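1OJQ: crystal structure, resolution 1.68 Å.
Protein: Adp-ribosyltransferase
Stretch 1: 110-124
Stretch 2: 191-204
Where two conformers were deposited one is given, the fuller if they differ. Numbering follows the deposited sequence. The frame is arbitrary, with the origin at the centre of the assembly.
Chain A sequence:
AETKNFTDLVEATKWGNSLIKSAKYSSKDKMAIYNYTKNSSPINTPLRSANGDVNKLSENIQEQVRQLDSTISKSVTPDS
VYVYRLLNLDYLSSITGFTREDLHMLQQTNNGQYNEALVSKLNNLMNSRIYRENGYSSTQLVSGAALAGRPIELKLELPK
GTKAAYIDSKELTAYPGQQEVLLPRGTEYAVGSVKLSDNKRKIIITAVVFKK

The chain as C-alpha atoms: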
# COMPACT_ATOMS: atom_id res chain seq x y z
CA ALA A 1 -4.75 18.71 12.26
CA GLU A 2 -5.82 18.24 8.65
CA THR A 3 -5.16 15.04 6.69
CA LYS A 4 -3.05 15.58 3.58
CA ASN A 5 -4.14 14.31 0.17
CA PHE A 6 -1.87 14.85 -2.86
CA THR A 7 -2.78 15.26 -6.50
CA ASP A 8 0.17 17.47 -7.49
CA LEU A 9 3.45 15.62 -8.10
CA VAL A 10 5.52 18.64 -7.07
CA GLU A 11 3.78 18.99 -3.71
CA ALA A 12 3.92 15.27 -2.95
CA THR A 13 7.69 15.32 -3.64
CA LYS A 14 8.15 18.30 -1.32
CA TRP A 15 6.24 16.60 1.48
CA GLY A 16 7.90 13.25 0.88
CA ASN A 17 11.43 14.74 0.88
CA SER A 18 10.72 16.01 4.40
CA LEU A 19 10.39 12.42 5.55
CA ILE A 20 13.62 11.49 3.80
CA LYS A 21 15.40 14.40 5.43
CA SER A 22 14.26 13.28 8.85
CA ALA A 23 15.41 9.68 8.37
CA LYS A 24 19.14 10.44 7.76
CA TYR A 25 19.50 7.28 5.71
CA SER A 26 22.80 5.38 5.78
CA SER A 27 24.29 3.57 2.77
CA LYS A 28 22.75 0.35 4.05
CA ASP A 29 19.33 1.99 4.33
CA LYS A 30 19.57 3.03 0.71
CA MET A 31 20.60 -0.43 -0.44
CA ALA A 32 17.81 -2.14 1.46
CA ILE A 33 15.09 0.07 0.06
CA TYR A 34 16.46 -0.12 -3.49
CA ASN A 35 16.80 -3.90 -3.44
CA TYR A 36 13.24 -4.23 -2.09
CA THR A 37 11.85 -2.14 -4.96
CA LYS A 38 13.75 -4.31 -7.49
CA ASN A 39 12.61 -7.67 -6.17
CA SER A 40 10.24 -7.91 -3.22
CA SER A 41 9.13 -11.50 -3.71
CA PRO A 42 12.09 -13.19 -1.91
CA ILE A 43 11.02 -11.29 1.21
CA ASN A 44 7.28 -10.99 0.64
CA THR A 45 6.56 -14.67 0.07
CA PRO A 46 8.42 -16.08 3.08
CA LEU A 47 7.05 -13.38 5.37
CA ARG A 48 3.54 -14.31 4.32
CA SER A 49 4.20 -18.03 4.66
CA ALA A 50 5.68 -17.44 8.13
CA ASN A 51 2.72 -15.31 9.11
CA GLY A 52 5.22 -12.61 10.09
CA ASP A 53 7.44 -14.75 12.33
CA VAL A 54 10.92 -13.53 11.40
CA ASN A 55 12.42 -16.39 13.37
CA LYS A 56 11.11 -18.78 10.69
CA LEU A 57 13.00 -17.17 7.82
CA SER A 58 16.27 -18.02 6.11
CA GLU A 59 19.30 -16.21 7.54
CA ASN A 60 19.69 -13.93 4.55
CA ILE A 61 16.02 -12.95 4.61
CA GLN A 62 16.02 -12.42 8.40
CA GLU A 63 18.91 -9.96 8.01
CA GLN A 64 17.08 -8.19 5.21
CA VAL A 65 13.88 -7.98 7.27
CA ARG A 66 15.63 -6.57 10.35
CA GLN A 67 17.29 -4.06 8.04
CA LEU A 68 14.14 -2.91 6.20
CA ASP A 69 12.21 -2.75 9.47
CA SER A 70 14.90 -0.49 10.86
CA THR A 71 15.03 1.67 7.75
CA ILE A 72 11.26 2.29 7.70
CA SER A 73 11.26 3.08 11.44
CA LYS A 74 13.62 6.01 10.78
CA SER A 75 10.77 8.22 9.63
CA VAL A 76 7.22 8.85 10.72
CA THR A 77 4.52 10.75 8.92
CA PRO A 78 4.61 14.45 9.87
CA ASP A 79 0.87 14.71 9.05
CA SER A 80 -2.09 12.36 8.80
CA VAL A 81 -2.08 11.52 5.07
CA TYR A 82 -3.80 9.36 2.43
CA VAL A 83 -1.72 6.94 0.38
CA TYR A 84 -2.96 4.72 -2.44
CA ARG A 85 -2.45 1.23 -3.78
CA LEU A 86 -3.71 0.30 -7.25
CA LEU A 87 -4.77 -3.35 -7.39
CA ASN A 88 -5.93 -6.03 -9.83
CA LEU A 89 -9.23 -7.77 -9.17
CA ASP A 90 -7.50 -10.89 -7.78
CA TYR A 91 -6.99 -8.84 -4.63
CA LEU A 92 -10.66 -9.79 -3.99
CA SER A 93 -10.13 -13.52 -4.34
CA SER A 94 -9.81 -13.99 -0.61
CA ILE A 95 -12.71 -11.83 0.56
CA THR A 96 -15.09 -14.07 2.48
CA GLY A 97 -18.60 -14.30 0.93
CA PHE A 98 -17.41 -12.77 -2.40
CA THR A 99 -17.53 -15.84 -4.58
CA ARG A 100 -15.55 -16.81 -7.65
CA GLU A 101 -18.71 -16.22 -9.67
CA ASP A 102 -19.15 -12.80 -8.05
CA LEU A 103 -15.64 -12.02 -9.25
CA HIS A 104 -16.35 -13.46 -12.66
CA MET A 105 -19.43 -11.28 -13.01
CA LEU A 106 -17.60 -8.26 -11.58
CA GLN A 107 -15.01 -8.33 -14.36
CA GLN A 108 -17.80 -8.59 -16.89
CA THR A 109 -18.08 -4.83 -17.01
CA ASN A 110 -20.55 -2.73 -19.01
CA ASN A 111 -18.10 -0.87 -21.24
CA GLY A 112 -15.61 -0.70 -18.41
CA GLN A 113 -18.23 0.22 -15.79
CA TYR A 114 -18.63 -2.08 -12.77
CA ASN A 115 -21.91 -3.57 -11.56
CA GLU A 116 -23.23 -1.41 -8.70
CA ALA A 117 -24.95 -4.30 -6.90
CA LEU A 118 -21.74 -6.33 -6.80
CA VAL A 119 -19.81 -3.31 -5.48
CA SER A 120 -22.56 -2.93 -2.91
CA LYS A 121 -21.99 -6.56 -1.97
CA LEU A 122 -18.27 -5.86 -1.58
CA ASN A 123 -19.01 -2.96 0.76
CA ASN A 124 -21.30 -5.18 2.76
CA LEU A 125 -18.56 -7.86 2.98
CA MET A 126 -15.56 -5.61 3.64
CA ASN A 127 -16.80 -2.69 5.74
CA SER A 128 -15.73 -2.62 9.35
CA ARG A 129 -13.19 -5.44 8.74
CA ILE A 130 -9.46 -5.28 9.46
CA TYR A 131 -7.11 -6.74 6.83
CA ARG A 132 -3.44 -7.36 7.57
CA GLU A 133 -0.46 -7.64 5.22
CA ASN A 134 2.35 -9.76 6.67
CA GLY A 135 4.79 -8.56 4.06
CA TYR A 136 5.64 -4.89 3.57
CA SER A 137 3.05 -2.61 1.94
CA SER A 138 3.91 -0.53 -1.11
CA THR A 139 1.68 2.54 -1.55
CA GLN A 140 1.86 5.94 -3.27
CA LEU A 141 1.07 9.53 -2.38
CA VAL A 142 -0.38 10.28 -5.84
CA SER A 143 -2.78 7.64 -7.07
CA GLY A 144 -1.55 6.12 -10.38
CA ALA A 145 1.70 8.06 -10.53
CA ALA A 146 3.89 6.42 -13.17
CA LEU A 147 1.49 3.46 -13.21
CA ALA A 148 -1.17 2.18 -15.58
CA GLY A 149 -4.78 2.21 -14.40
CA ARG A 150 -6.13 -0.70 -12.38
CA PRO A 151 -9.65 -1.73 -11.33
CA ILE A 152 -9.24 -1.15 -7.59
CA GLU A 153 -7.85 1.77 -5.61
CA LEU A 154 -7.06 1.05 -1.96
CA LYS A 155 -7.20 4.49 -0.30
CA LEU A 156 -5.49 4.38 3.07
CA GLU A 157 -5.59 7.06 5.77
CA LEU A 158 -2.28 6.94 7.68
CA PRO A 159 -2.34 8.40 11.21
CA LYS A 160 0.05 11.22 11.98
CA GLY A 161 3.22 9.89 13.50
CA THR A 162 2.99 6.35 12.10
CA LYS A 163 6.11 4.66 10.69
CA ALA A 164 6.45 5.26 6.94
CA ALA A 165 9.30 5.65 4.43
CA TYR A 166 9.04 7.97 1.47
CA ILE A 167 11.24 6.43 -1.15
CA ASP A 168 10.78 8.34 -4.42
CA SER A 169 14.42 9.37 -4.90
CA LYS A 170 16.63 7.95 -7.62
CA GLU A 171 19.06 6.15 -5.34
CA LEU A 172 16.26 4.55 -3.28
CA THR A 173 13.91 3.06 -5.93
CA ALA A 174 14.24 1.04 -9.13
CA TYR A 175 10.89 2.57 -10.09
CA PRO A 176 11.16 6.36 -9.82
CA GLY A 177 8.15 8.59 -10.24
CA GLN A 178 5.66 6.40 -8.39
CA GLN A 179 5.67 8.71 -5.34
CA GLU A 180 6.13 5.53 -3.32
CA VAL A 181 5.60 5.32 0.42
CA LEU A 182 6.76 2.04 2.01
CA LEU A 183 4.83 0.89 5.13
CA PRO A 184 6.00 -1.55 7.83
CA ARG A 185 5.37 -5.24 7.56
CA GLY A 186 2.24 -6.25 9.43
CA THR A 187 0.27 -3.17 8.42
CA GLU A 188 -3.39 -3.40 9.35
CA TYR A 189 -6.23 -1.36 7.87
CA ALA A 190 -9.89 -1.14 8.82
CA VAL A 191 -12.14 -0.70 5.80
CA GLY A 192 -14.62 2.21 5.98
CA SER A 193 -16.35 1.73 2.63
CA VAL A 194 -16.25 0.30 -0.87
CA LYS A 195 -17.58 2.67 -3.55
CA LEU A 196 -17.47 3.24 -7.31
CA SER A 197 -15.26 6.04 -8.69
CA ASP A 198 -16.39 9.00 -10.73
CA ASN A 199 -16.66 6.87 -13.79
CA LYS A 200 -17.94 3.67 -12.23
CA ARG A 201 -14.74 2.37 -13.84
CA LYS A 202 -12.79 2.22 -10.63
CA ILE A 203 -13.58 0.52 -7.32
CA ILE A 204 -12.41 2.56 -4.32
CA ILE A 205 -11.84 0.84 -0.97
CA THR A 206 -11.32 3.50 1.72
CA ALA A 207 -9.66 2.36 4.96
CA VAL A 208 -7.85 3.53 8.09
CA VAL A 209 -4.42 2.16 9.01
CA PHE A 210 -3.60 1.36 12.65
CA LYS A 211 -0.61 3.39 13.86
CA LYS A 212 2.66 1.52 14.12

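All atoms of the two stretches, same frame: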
# COMPACT_ATOMS: atom_id res chain seq x y z
N ASN A 110 -19.77 -3.36 -17.95
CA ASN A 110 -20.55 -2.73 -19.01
C ASN A 110 -19.67 -1.58 -19.53
O ASN A 110 -19.66 -0.47 -19.00
CB ASN A 110 -21.90 -2.27 -18.53
CG ASN A 110 -22.86 -1.70 -19.55
OD1 ASN A 110 -24.08 -1.74 -19.36
ND2 ASN A 110 -22.39 -1.14 -20.66
N ASN A 111 -18.96 -1.86 -20.61
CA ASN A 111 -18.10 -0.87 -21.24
C ASN A 111 -17.13 -0.28 -20.23
O ASN A 111 -16.83 0.92 -20.20
CB ASN A 111 -18.94 0.23 -21.89
CG ASN A 111 -18.16 1.05 -22.91
OD1 ASN A 111 -17.30 0.54 -23.63
ND2 ASN A 111 -18.48 2.35 -22.98
N GLY A 112 -16.61 -1.14 -19.36
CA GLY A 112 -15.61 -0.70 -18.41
C GLY A 112 -16.22 -0.33 -17.07
O GLY A 112 -15.46 -0.26 -16.09
N GLN A 113 -17.54 -0.14 -17.03
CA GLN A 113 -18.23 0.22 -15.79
C GLN A 113 -18.64 -0.99 -14.96
O GLN A 113 -19.24 -1.94 -15.49
CB GLN A 113 -19.46 1.04 -16.20
CG GLN A 113 -19.06 2.47 -16.58
CD GLN A 113 -20.31 3.31 -16.79
OE1 GLN A 113 -21.35 2.75 -17.17
NE2 GLN A 113 -20.20 4.61 -16.55
N TYR A 114 -18.31 -0.98 -13.67
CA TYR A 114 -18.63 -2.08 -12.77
C TYR A 114 -20.08 -2.05 -12.28
O TYR A 114 -20.66 -0.99 -12.08
CB TYR A 114 -17.69 -2.12 -11.53
CG TYR A 114 -16.28 -2.40 -12.01
CD1 TYR A 114 -15.33 -1.41 -12.13
CD2 TYR A 114 -15.94 -3.71 -12.35
CE1 TYR A 114 -14.05 -1.72 -12.58
CE2 TYR A 114 -14.67 -4.02 -12.80
CZ TYR A 114 -13.73 -3.02 -12.91
OH TYR A 114 -12.46 -3.33 -13.36
N ASN A 115 -20.61 -3.24 -12.10
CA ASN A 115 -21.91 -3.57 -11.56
C ASN A 115 -22.11 -2.98 -10.17
O ASN A 115 -21.42 -3.38 -9.23
CB ASN A 115 -22.03 -5.10 -11.52
CG ASN A 115 -23.44 -5.56 -11.21
OD1 ASN A 115 -24.18 -6.04 -12.07
ND2 ASN A 115 -23.84 -5.42 -9.96
N GLU A 116 -23.03 -2.04 -10.02
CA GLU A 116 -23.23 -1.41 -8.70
C GLU A 116 -23.68 -2.38 -7.61
O GLU A 116 -23.32 -2.25 -6.44
CB GLU A 116 -24.27 -0.28 -8.82
N ALA A 117 -24.51 -3.37 -7.95
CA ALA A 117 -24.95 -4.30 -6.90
C ALA A 117 -23.79 -5.13 -6.37
O ALA A 117 -23.68 -5.42 -5.18
CB ALA A 117 -26.07 -5.18 -7.44
N LEU A 118 -22.89 -5.55 -7.26
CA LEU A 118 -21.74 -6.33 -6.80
C LEU A 118 -20.82 -5.46 -5.95
O LEU A 118 -20.24 -5.95 -4.99
CB LEU A 118 -21.00 -6.94 -7.99
CG LEU A 118 -21.68 -8.14 -8.65
CD1 LEU A 118 -21.02 -8.43 -9.99
CD2 LEU A 118 -21.64 -9.37 -7.76
N VAL A 119 -20.68 -4.17 -6.31
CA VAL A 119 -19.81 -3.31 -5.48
C VAL A 119 -20.49 -3.09 -4.13
O VAL A 119 -19.83 -3.01 -3.10
CB VAL A 119 -19.50 -1.97 -6.16
CG1 VAL A 119 -18.64 -1.07 -5.27
CG2 VAL A 119 -18.82 -2.22 -7.49
N SER A 120 -21.82 -3.02 -4.17
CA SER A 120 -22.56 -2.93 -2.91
C SER A 120 -22.33 -4.17 -2.07
O SER A 120 -22.17 -4.11 -0.84
CB SER A 120 -24.05 -2.73 -3.20
OG SER A 120 -24.26 -1.36 -3.51
N LYS A 121 -22.29 -5.33 -2.71
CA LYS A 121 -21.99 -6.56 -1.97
C LYS A 121 -20.62 -6.48 -1.32
O LYS A 121 -20.38 -6.85 -0.16
CB LYS A 121 -22.06 -7.77 -2.93
CG LYS A 121 -21.86 -9.10 -2.23
CD LYS A 121 -22.22 -10.30 -3.10
CE LYS A 121 -22.24 -11.57 -2.27
NZ LYS A 121 -22.50 -12.78 -3.09
N LEU A 122 -19.64 -5.98 -2.09
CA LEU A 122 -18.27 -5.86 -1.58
C LEU A 122 -18.25 -4.98 -0.33
O LEU A 122 -17.62 -5.30 0.67
CB LEU A 122 -17.34 -5.27 -2.65
CG LEU A 122 -16.66 -6.22 -3.63
CD1 LEU A 122 -15.87 -5.39 -4.64
CD2 LEU A 122 -15.73 -7.22 -2.94
N ASN A 123 -18.94 -3.85 -0.39
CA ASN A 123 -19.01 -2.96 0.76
C ASN A 123 -19.59 -3.68 1.96
O ASN A 123 -19.18 -3.63 3.11
CB ASN A 123 -19.88 -1.74 0.43
CG ASN A 123 -19.99 -0.84 1.64
OD1 ASN A 123 -19.05 -0.07 1.88
ND2 ASN A 123 -21.07 -0.92 2.41
N ASN A 124 -20.65 -4.45 1.67
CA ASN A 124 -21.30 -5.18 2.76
C ASN A 124 -20.36 -6.22 3.34
O ASN A 124 -20.38 -6.45 4.56
CB ASN A 124 -22.60 -5.84 2.28
CG ASN A 124 -23.10 -6.81 3.33
OD1 ASN A 124 -22.77 -7.99 3.31
ND2 ASN A 124 -23.89 -6.27 4.26
N VAL A 191 -11.44 -1.24 6.96
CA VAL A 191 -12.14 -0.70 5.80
C VAL A 191 -13.36 0.11 6.23
O VAL A 191 -14.19 -0.38 6.99
CB VAL A 191 -12.56 -1.84 4.85
CG1 VAL A 191 -13.46 -1.27 3.76
CG2 VAL A 191 -11.32 -2.50 4.27
N GLY A 192 -13.49 1.34 5.75
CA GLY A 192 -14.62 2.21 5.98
C GLY A 192 -15.72 2.00 4.95
O GLY A 192 -16.91 1.95 5.29
N SER A 193 -15.34 1.87 3.67
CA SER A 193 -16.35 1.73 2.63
C SER A 193 -15.72 1.20 1.35
O SER A 193 -14.51 1.31 1.17
CB SER A 193 -16.99 3.09 2.31
OG SER A 193 -16.05 4.01 1.73
N VAL A 194 -16.59 0.69 0.50
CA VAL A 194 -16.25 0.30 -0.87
C VAL A 194 -17.23 0.98 -1.81
O VAL A 194 -18.43 0.68 -1.76
CB VAL A 194 -16.30 -1.22 -1.10
CG1 VAL A 194 -15.83 -1.50 -2.53
CG2 VAL A 194 -15.48 -1.96 -0.07
N LYS A 195 -16.74 1.88 -2.66
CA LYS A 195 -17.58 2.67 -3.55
C LYS A 195 -17.06 2.65 -4.99
O LYS A 195 -15.91 2.32 -5.24
CB LYS A 195 -17.63 4.12 -3.09
CG LYS A 195 -18.08 4.37 -1.66
CD LYS A 195 -18.12 5.90 -1.45
CE LYS A 195 -18.72 6.26 -0.10
NZ LYS A 195 -20.07 5.65 0.12
N LEU A 196 -17.91 3.03 -5.94
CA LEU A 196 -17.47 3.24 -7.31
C LEU A 196 -16.93 4.65 -7.48
O LEU A 196 -17.40 5.57 -6.81
CB LEU A 196 -18.61 3.01 -8.31
CG LEU A 196 -18.82 1.52 -8.61
CD1 LEU A 196 -20.14 1.27 -9.32
CD2 LEU A 196 -17.65 0.98 -9.40
N SER A 197 -15.96 4.82 -8.35
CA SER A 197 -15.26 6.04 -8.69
C SER A 197 -16.17 7.16 -9.17
O SER A 197 -17.31 7.34 -8.77
CB SER A 197 -14.28 5.74 -9.84
OG SER A 197 -15.04 5.17 -10.91
N ASP A 198 -15.61 7.97 -10.07
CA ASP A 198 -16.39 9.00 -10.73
C ASP A 198 -17.35 8.31 -11.72
O ASP A 198 -18.56 8.40 -11.62
CB ASP A 198 -15.47 9.95 -11.48
CG ASP A 198 -15.78 11.40 -11.29
OD1 ASP A 198 -14.85 12.23 -11.48
OD2 ASP A 198 -16.94 11.73 -10.98
N ASN A 199 -16.70 7.63 -12.61
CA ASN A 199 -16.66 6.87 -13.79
C ASN A 199 -17.50 5.58 -13.73
O ASN A 199 -17.99 5.14 -14.76
CB ASN A 199 -15.22 6.44 -14.09
CG ASN A 199 -14.17 6.72 -13.05
OD1 ASN A 199 -14.26 7.52 -12.12
ND2 ASN A 199 -13.03 6.02 -13.18
N LYS A 200 -17.56 5.04 -12.52
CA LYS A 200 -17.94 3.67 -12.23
C LYS A 200 -16.91 2.70 -12.82
O LYS A 200 -17.15 1.49 -12.90
CB LYS A 200 -19.34 3.35 -12.74
CG LYS A 200 -20.44 4.07 -11.97
CD LYS A 200 -21.81 3.68 -12.54
N ARG A 201 -15.75 3.21 -13.22
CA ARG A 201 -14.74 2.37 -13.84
C ARG A 201 -13.61 2.06 -12.88
O ARG A 201 -12.62 1.40 -13.23
CB ARG A 201 -14.20 3.06 -15.10
CG ARG A 201 -15.25 3.30 -16.17
CD ARG A 201 -14.59 3.50 -17.54
NE ARG A 201 -15.58 3.26 -18.59
CZ ARG A 201 -16.51 4.16 -18.90
NH1 ARG A 201 -16.56 5.32 -18.26
NH2 ARG A 201 -17.39 3.88 -19.86
N LYS A 202 -13.78 2.53 -11.65
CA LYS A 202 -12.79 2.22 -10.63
C LYS A 202 -13.50 1.86 -9.33
O LYS A 202 -14.52 2.47 -8.99
CB LYS A 202 -11.84 3.41 -10.44
CG LYS A 202 -10.56 3.09 -9.69
CD LYS A 202 -9.56 4.22 -9.85
CE LYS A 202 -9.82 5.35 -8.86
NZ LYS A 202 -8.90 6.51 -9.07
N ILE A 203 -13.01 0.85 -8.62
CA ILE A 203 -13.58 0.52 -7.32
C ILE A 203 -12.69 1.09 -6.22
O ILE A 203 -11.52 0.73 -6.12
CB ILE A 203 -13.76 -1.00 -7.18
CG1 ILE A 203 -14.64 -1.58 -8.30
CG2 ILE A 203 -14.32 -1.38 -5.81
CD1 ILE A 203 -14.52 -3.09 -8.43
N ILE A 204 -13.24 1.96 -5.36
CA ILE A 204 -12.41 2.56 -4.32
C ILE A 204 -12.74 1.98 -2.95
O ILE A 204 -13.87 2.05 -2.45
CB ILE A 204 -12.57 4.09 -4.34
CG1 ILE A 204 -12.26 4.72 -5.72
CG2 ILE A 204 -11.72 4.75 -3.25
CD1 ILE A 204 -12.21 6.23 -5.69
O HOH W 1 -12.96 -0.27 -15.86

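What fills the centre of the contact? Helix 116-124 lies nearly antiparallel to strand 191-196, their axes 7.1 Å apart at closest approach, and Val119 points from the helix toward the strand. Its CG1 lies 3.9 Å from CG1 of Val194, and its CG2 lies 3.9 Å from CG of Leu196, so one short side chain reaches two residues of the strand. Val194 and Leu196 can share this face because alternate strand residues point the same way, while Lys195 between them points away. One helical turn further on, Leu122 also points inward, with its CB 4.1 Å from Val194 CG1. Beside them, Ile203 also points toward the helix from the neighbouring strand, which pairs with the first through hydrogen bonds between Lys195 and Ile204; its CG1 lies 4.3 Å from Val119 CG2.

How does Tyr114 extend the apolar packing beyond the helix? Its ring lies against Ile203, whose CD1 sits 4.1 Å from the ring centroid and only 11° off the normal, a CH-pi contact over the face. On the Leu196 side, Tyr114 CB comes within 3.8 Å of Leu196 CD2. The ring edge meets backbone instead: Tyr114 CE1 is 3.5 Å from Arg201 O. The backbone of the same residue is held too, since Tyr114 N donates to Lys200 O at 2.8 Å with a nearly straight angle of 168°.

What fixes the two ends of the contact? At the helical end, Asn123 turns its side chain to the strand, and its OD1 accepts a hydrogen bond from Val194 N at 2.9 Å. The side chain thus satisfies a strand amide right beside the valine cluster. Toward the other end, Gln113 NE2 donates to Asn199 O at 2.9 Å, while Gln113 CA approaches Lys200 O at 3.3 Å in a CA-H...O contact. Lys200 O therefore faces both this CA and the amide of Tyr114.

Why does Arg201 fit so closely against the turn 110-113? This type I' turn presents Asn111 O to the guanidinium, which grips it with two donors: Arg201 NE at 3.1 Å and Arg201 NH2 at 3.0 Å. The acceptor lies near the guanidinium plane, while Gln113 CG covers one face, 3.8 Å from Arg201 CZ. Gly112 leaves the necessary space, because a CB there would fall 2.9 Å from Arg201 NE; its backbone angles by themselves also call for glycine. A water completes this outer edge, donating to Gly112 O at 2.5 Å and to Arg201 O at 3.1 Å.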